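Local coordinates for uncharacterized protein DUF1185 (Bordetella bronchiseptica RB50, PDB 3BYQ) that is of unknown function but, as a DUF1185 family member with a variant Bacillus chorismate mutase fold, probably has a role in amino-acid metabolism, at residues P48-F53 / M92-V97; E56-G61 / W98-G103. One frame throughout, in Å; residues are numbered along the deposited sequence. Where two conformers were deposited one is given.

Contacts 1 and 2 follow one another along helix 51-72, which meets first helix 93-96 and then helix 98-109 on the same side of the chain's centre. They touch where V97 CG2 lies 3.5 Å from L57 CD1. Both are buried. Contact 1, centred about 18 Å from the centre of the chain, lies partly against the second subunit. Contact 2 is nearer, at about 11 Å between centres. Contact 1 is apolar packing at the N-terminal end of the long helix, and the charge of E93 turns to the second subunit. Contact 2 is a true helix pair, with small residues and W98 inside and an R58-E100 salt bridge at its partly exposed flank.

Contact 1 of 2, residues P48-F53 / M92-V97; sequences PDLMPF and MEHGAV
M92 O accepts two backbone N-H groups, G95 N at 2.9 Å and A96 N at 3.0 Å, and this short helical turn presents E93, H94 and V97 to L50 and F53. L50 does most of the touching. Its CG stands anti to the carbonyl carbon (chi1 -65°), and the two methyls part beyond it. CD1 meets E93 CG at 3.6 Å, and the two side chains cross obliquely. CD2 meets H94 CD2 at 4.0 Å, with L50 and the histidine side chain at about a right angle. Nearer the backbone, L50 CB lies 4.3 Å from V97 CG1.

L50 is the N-cap residue of helix 51-72, so the contact joins the start of that helix to the turn at 93-96. In this variant of the Bacillus chorismate mutase fold, helix 51-72 packs over the mixed sheet; here F53 and H94 both touch I162 of strand 161-169. F53 CE2 comes 4.2 Å from V97 CG2. The F53 ring also meets that of Y42 edge-to-face.

Just before the helix, D49 OD1 accepts from M51 N at 3.1 Å, an Asx turn. The donor lies above the carboxylate plane, 42° out of it.

E93 offers L50 only its aliphatic part. Both carboxylate oxygens are taken by the second subunit: OE1 forms a salt bridge with NE of R173 of that subunit, and OE2 accepts from the backbone N of its R177. R177 of the second subunit also packs on L50.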
loop_
_atom_site.group_PDB
_atom_site.type_symbol
_atom_site.label_atom_id
_atom_site.label_comp_id
_atom_site.label_asym_id
_atom_site.label_seq_id
_atom_site.Cartn_x
_atom_site.Cartn_y
_atom_site.Cartn_z
ATOM N N PRO B 48 -15.320 28.198 9.752
ATOM C CA PRO B 48 -15.821 28.802 8.533
ATOM C C PRO B 48 -14.871 29.715 7.823
ATOM O O PRO B 48 -14.974 29.861 6.629
ATOM C CB PRO B 48 -17.016 29.648 9.012
ATOM C CG PRO B 48 -16.975 29.647 10.452
ATOM C CD PRO B 48 -16.140 28.543 10.925
ATOM N N ASP B 49 -13.974 30.342 8.584
ATOM C CA ASP B 49 -13.025 31.333 8.064
ATOM C C ASP B 49 -11.571 30.859 7.986
ATOM O O ASP B 49 -10.767 30.937 8.924
ATOM C CB ASP B 49 -13.111 32.616 8.879
ATOM C CG ASP B 49 -12.275 33.740 8.293
ATOM O OD1 ASP B 49 -11.856 33.691 7.107
ATOM O OD2 ASP B 49 -12.083 34.717 9.035
ATOM N N LEU B 50 -11.240 30.405 6.780
ATOM C CA LEU B 50 -9.918 29.909 6.464
ATOM C C LEU B 50 -9.089 30.941 5.720
ATOM O O LEU B 50 -7.958 30.645 5.266
ATOM C CB LEU B 50 -10.036 28.668 5.605
ATOM C CG LEU B 50 -10.679 27.473 6.295
ATOM C CD1 LEU B 50 -10.888 26.295 5.329
ATOM C CD2 LEU B 50 -9.798 27.068 7.481
HETATM N N MSE B 51 -9.619 32.160 5.630
HETATM C CA MSE B 51 -8.942 33.193 4.815
HETATM C C MSE B 51 -7.614 33.657 5.418
HETATM O O MSE B 51 -6.637 33.808 4.682
HETATM C CB MSE B 51 -9.886 34.355 4.489
HETATM C CG MSE B 51 -11.161 33.926 3.818
HETATM SE SE MSE B 51 -10.874 32.965 2.159
HETATM C CE MSE B 51 -10.491 34.505 1.085
ATOM N N PRO B 52 -7.544 33.885 6.748
ATOM C CA PRO B 52 -6.260 34.228 7.344
ATOM C C PRO B 52 -5.168 33.180 7.123
ATOM O O PRO B 52 -4.028 33.526 6.820
ATOM C CB PRO B 52 -6.597 34.382 8.830
ATOM C CG PRO B 52 -8.024 34.836 8.819
ATOM C CD PRO B 52 -8.644 34.063 7.716
ATOM N N PHE B 53 -5.544 31.911 7.243
ATOM C CA PHE B 53 -4.620 30.784 7.042
ATOM C C PHE B 53 -4.109 30.792 5.601
ATOM O O PHE B 53 -2.901 30.730 5.338
ATOM C CB PHE B 53 -5.362 29.485 7.396
ATOM C CG PHE B 53 -4.522 28.220 7.342
ATOM C CD1 PHE B 53 -3.296 28.135 7.979
ATOM C CD2 PHE B 53 -5.042 27.081 6.777
ATOM C CE1 PHE B 53 -2.570 26.947 7.987
ATOM C CE2 PHE B 53 -4.320 25.904 6.766
ATOM C CZ PHE B 53 -3.075 25.831 7.397
HETATM N N MSE B 92 -10.823 18.555 3.244
HETATM C CA MSE B 92 -10.286 18.900 1.931
HETATM C C MSE B 92 -10.025 20.397 1.834
HETATM O O MSE B 92 -9.031 20.820 1.266
HETATM C CB MSE B 92 -11.268 18.485 0.822
HETATM C CG MSE B 92 -10.680 18.338 -0.559
HETATM SE SE MSE B 92 -9.337 16.934 -0.734
HETATM C CE MSE B 92 -9.772 16.387 -2.567
ATOM N N GLU B 93 -10.930 21.173 2.415
ATOM C CA GLU B 93 -10.807 22.638 2.347
ATOM C C GLU B 93 -9.485 23.138 2.947
ATOM O O GLU B 93 -8.955 24.172 2.544
ATOM C CB GLU B 93 -12.016 23.333 2.968
ATOM C CG GLU B 93 -12.296 24.666 2.385
ATOM C CD GLU B 93 -12.844 24.577 0.988
ATOM O OE1 GLU B 93 -13.149 23.440 0.551
ATOM O OE2 GLU B 93 -13.005 25.640 0.342
ATOM N N HIS B 94 -8.920 22.386 3.892
ATOM C CA HIS B 94 -7.634 22.772 4.505
ATOM C C HIS B 94 -6.454 22.636 3.528
ATOM O O HIS B 94 -5.397 23.214 3.715
ATOM C CB HIS B 94 -7.338 21.945 5.749
ATOM C CG HIS B 94 -8.350 22.089 6.838
ATOM N ND1 HIS B 94 -8.564 21.097 7.774
ATOM C CD2 HIS B 94 -9.213 23.095 7.135
ATOM C CE1 HIS B 94 -9.522 21.492 8.602
ATOM N NE2 HIS B 94 -9.935 22.703 8.237
ATOM N N GLY B 95 -6.648 21.792 2.524
ATOM C CA GLY B 95 -5.681 21.623 1.464
ATOM C C GLY B 95 -5.975 22.582 0.323
ATOM O O GLY B 95 -5.082 23.028 -0.372
ATOM N N ALA B 96 -7.244 22.895 0.137
ATOM C CA ALA B 96 -7.665 23.735 -0.970
ATOM C C ALA B 96 -7.142 25.164 -0.889
ATOM O O ALA B 96 -7.083 25.880 -1.897
ATOM C CB ALA B 96 -9.183 23.701 -1.113
ATOM N N VAL B 97 -6.761 25.570 0.309
ATOM C CA VAL B 97 -6.096 26.864 0.507
ATOM C C VAL B 97 -4.786 27.005 -0.322
ATOM O O VAL B 97 -4.353 28.124 -0.632
ATOM C CB VAL B 97 -5.722 27.124 1.993
ATOM C CG1 VAL B 97 -6.971 27.327 2.850
ATOM C CG2 VAL B 97 -4.817 26.007 2.552
#

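Contact 2 of 2, residues E56-G61 / W98-G103; sequences ELRSLG and WHEAGG. With EDO (1,2-ethanediol), chain Q.
L57 and A101 meet CB to CB at 3.5 Å where helix 51-72 packs on helix 98-109. The two helices lie on the sheet of a variant Bacillus chorismate mutase fold. The axes of segments 56-61 and 98-103 cross at -46°, with the N-to-C directions running broadly the same way. Small residues bring the backbones close. G61 has no side chain, and its CA lies 4.0 Å from A101 O and also near G102 CA.

The aromatic packing centres on W98. Its CG is anti to the backbone N, and the six-membered part of the indole reaches the long helix. W98 CH2 approaches G61 N at 3.6 Å, while CZ3 lies near L57 O. L60 crosses the indole at about a right angle, with CD2 4.0 Å from W98 CZ3. One face of the indole is covered from its own helix by G102 CA, which sits over the ring centre. W98 also stacks with F164, and NE1 donates to A165 O on strand 161-169.

The polar pair is partly exposed to solvent. With R58 bent at chi2 and chi3, CD lies against A101 O and NH2 donates to E100 OE2 at 3.1 Å in a salt bridge. The bond is fairly straight (158°) and close to the guanidinium plane, but it meets the carboxylate from above; the two planes are 87° apart. A water bridges the same pair, accepting from R58 NE at 2.8 Å and donating to E100 OE2 at 2.7 Å. E100 OE1 turns to R143 of the second subunit, so this carboxylate has an arginine at each oxygen. R58 NH1 donates at 3.0 Å to O2 of a 1,2-ethanediol, probably from the crystallisation liquor, which is also hydrogen-bonded to S108 OG.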
loop_
_atom_site.group_PDB
_atom_site.type_symbol
_atom_site.label_atom_id
_atom_site.label_comp_id
_atom_site.label_asym_id
_atom_site.label_seq_id
_atom_site.Cartn_x
_atom_site.Cartn_y
_atom_site.Cartn_z
ATOM N N GLU B 56 -1.585 33.665 5.118
ATOM C CA GLU B 56 -0.266 33.429 5.699
ATOM C C GLU B 56 0.550 32.365 4.950
ATOM O O GLU B 56 1.768 32.468 4.838
ATOM C CB GLU B 56 -0.320 33.084 7.174
ATOM C CG GLU B 56 1.060 33.276 7.796
ATOM C CD GLU B 56 1.156 32.868 9.244
ATOM O OE1 GLU B 56 0.087 32.697 9.900
ATOM O OE2 GLU B 56 2.331 32.747 9.703
ATOM N N LEU B 57 -0.150 31.377 4.405
ATOM C CA LEU B 57 0.480 30.282 3.664
ATOM C C LEU B 57 1.209 30.732 2.412
ATOM O O LEU B 57 2.053 30.014 1.896
ATOM C CB LEU B 57 -0.532 29.175 3.343
ATOM C CG LEU B 57 -0.891 28.287 4.543
ATOM C CD1 LEU B 57 -2.214 27.527 4.246
ATOM C CD2 LEU B 57 0.273 27.343 4.921
ATOM N N ARG B 58 0.921 31.937 1.942
ATOM C CA ARG B 58 1.634 32.434 0.769
ATOM C C ARG B 58 3.139 32.424 1.029
ATOM O O ARG B 58 3.905 32.103 0.138
ATOM C CB ARG B 58 1.142 33.828 0.374
ATOM C CG ARG B 58 1.569 34.294 -1.005
ATOM C CD ARG B 58 0.687 33.724 -2.107
ATOM N NE ARG B 58 -0.684 34.214 -2.004
ATOM C CZ ARG B 58 -1.074 35.432 -2.378
ATOM N NH1 ARG B 58 -0.245 36.269 -2.976
ATOM N NH2 ARG B 58 -2.333 35.791 -2.216
ATOM N N SER B 59 3.529 32.725 2.269
ATOM C CA SER B 59 4.959 32.748 2.643
ATOM C C SER B 59 5.592 31.362 2.553
ATOM O O SER B 59 6.771 31.225 2.238
ATOM C CB SER B 59 5.192 33.338 4.037
ATOM O OG SER B 59 4.532 32.587 5.031
ATOM N N LEU B 60 4.811 30.353 2.862
ATOM C CA LEU B 60 5.267 28.957 2.745
ATOM C C LEU B 60 5.463 28.636 1.259
ATOM O O LEU B 60 6.423 27.983 0.881
ATOM C CB LEU B 60 4.251 28.002 3.358
ATOM C CG LEU B 60 4.682 26.533 3.381
ATOM C CD1 LEU B 60 5.932 26.350 4.262
ATOM C CD2 LEU B 60 3.521 25.622 3.858
ATOM N N GLY B 61 4.509 29.077 0.435
ATOM C CA GLY B 61 4.600 28.928 -1.027
ATOM C C GLY B 61 5.909 29.523 -1.523
ATOM O O GLY B 61 6.662 28.914 -2.304
ATOM N N TRP B 98 -4.197 25.873 -0.680
ATOM C CA TRP B 98 -2.918 25.841 -1.406
ATOM C C TRP B 98 -3.035 26.240 -2.886
ATOM O O TRP B 98 -2.057 26.582 -3.503
ATOM C CB TRP B 98 -2.309 24.463 -1.262
ATOM C CG TRP B 98 -0.808 24.364 -1.559
ATOM C CD1 TRP B 98 -0.210 23.564 -2.497
ATOM C CD2 TRP B 98 0.238 25.071 -0.906
ATOM N NE1 TRP B 98 1.165 23.733 -2.451
ATOM C CE2 TRP B 98 1.462 24.658 -1.494
ATOM C CE3 TRP B 98 0.275 26.000 0.131
ATOM C CZ2 TRP B 98 2.684 25.121 -1.056
ATOM C CZ3 TRP B 98 1.463 26.464 0.542
ATOM C CH2 TRP B 98 2.668 26.048 -0.064
ATOM N N HIS B 99 -4.235 26.175 -3.450
ATOM C CA HIS B 99 -4.413 26.608 -4.834
ATOM C C HIS B 99 -3.908 28.040 -4.990
ATOM O O HIS B 99 -3.090 28.319 -5.864
ATOM C CB HIS B 99 -5.856 26.458 -5.278
ATOM C CG HIS B 99 -6.271 25.036 -5.496
ATOM N ND1 HIS B 99 -5.915 24.325 -6.624
ATOM C CD2 HIS B 99 -7.053 24.208 -4.755
ATOM C CE1 HIS B 99 -6.417 23.104 -6.545
ATOM N NE2 HIS B 99 -7.122 23.008 -5.433
ATOM N N GLU B 100 -4.372 28.926 -4.107
ATOM C CA GLU B 100 -3.932 30.306 -4.135
ATOM C C GLU B 100 -2.559 30.448 -3.493
ATOM O O GLU B 100 -1.650 30.998 -4.097
ATOM C CB GLU B 100 -4.905 31.242 -3.457
ATOM C CG GLU B 100 -4.432 32.682 -3.497
ATOM C CD GLU B 100 -5.278 33.579 -2.682
ATOM O OE1 GLU B 100 -6.401 33.832 -3.120
ATOM O OE2 GLU B 100 -4.822 34.019 -1.612
ATOM N N ALA B 101 -2.384 29.880 -2.303
ATOM C CA ALA B 101 -1.143 30.086 -1.543
ATOM C C ALA B 101 0.080 29.538 -2.248
ATOM O O ALA B 101 1.097 30.219 -2.325
ATOM C CB ALA B 101 -1.241 29.530 -0.108
ATOM N N GLY B 102 -0.038 28.338 -2.798
ATOM C CA GLY B 102 1.091 27.710 -3.505
ATOM C C GLY B 102 1.230 28.213 -4.922
ATOM O O GLY B 102 2.305 28.557 -5.367
ATOM N N GLY B 103 0.108 28.295 -5.618
ATOM C CA GLY B 103 0.090 28.684 -7.016
ATOM C C GLY B 103 0.568 30.090 -7.240
ATOM O O GLY B 103 1.473 30.332 -8.032
HETATM C C1 EDO Q . 4.041 36.332 -2.814
HETATM O O1 EDO Q . 3.751 36.857 -1.511
HETATM C C2 EDO Q . 3.104 36.940 -3.846
HETATM O O2 EDO Q . 2.299 35.930 -4.460
HETATM O O HOH W 1 -2.651 32.955 -0.413
#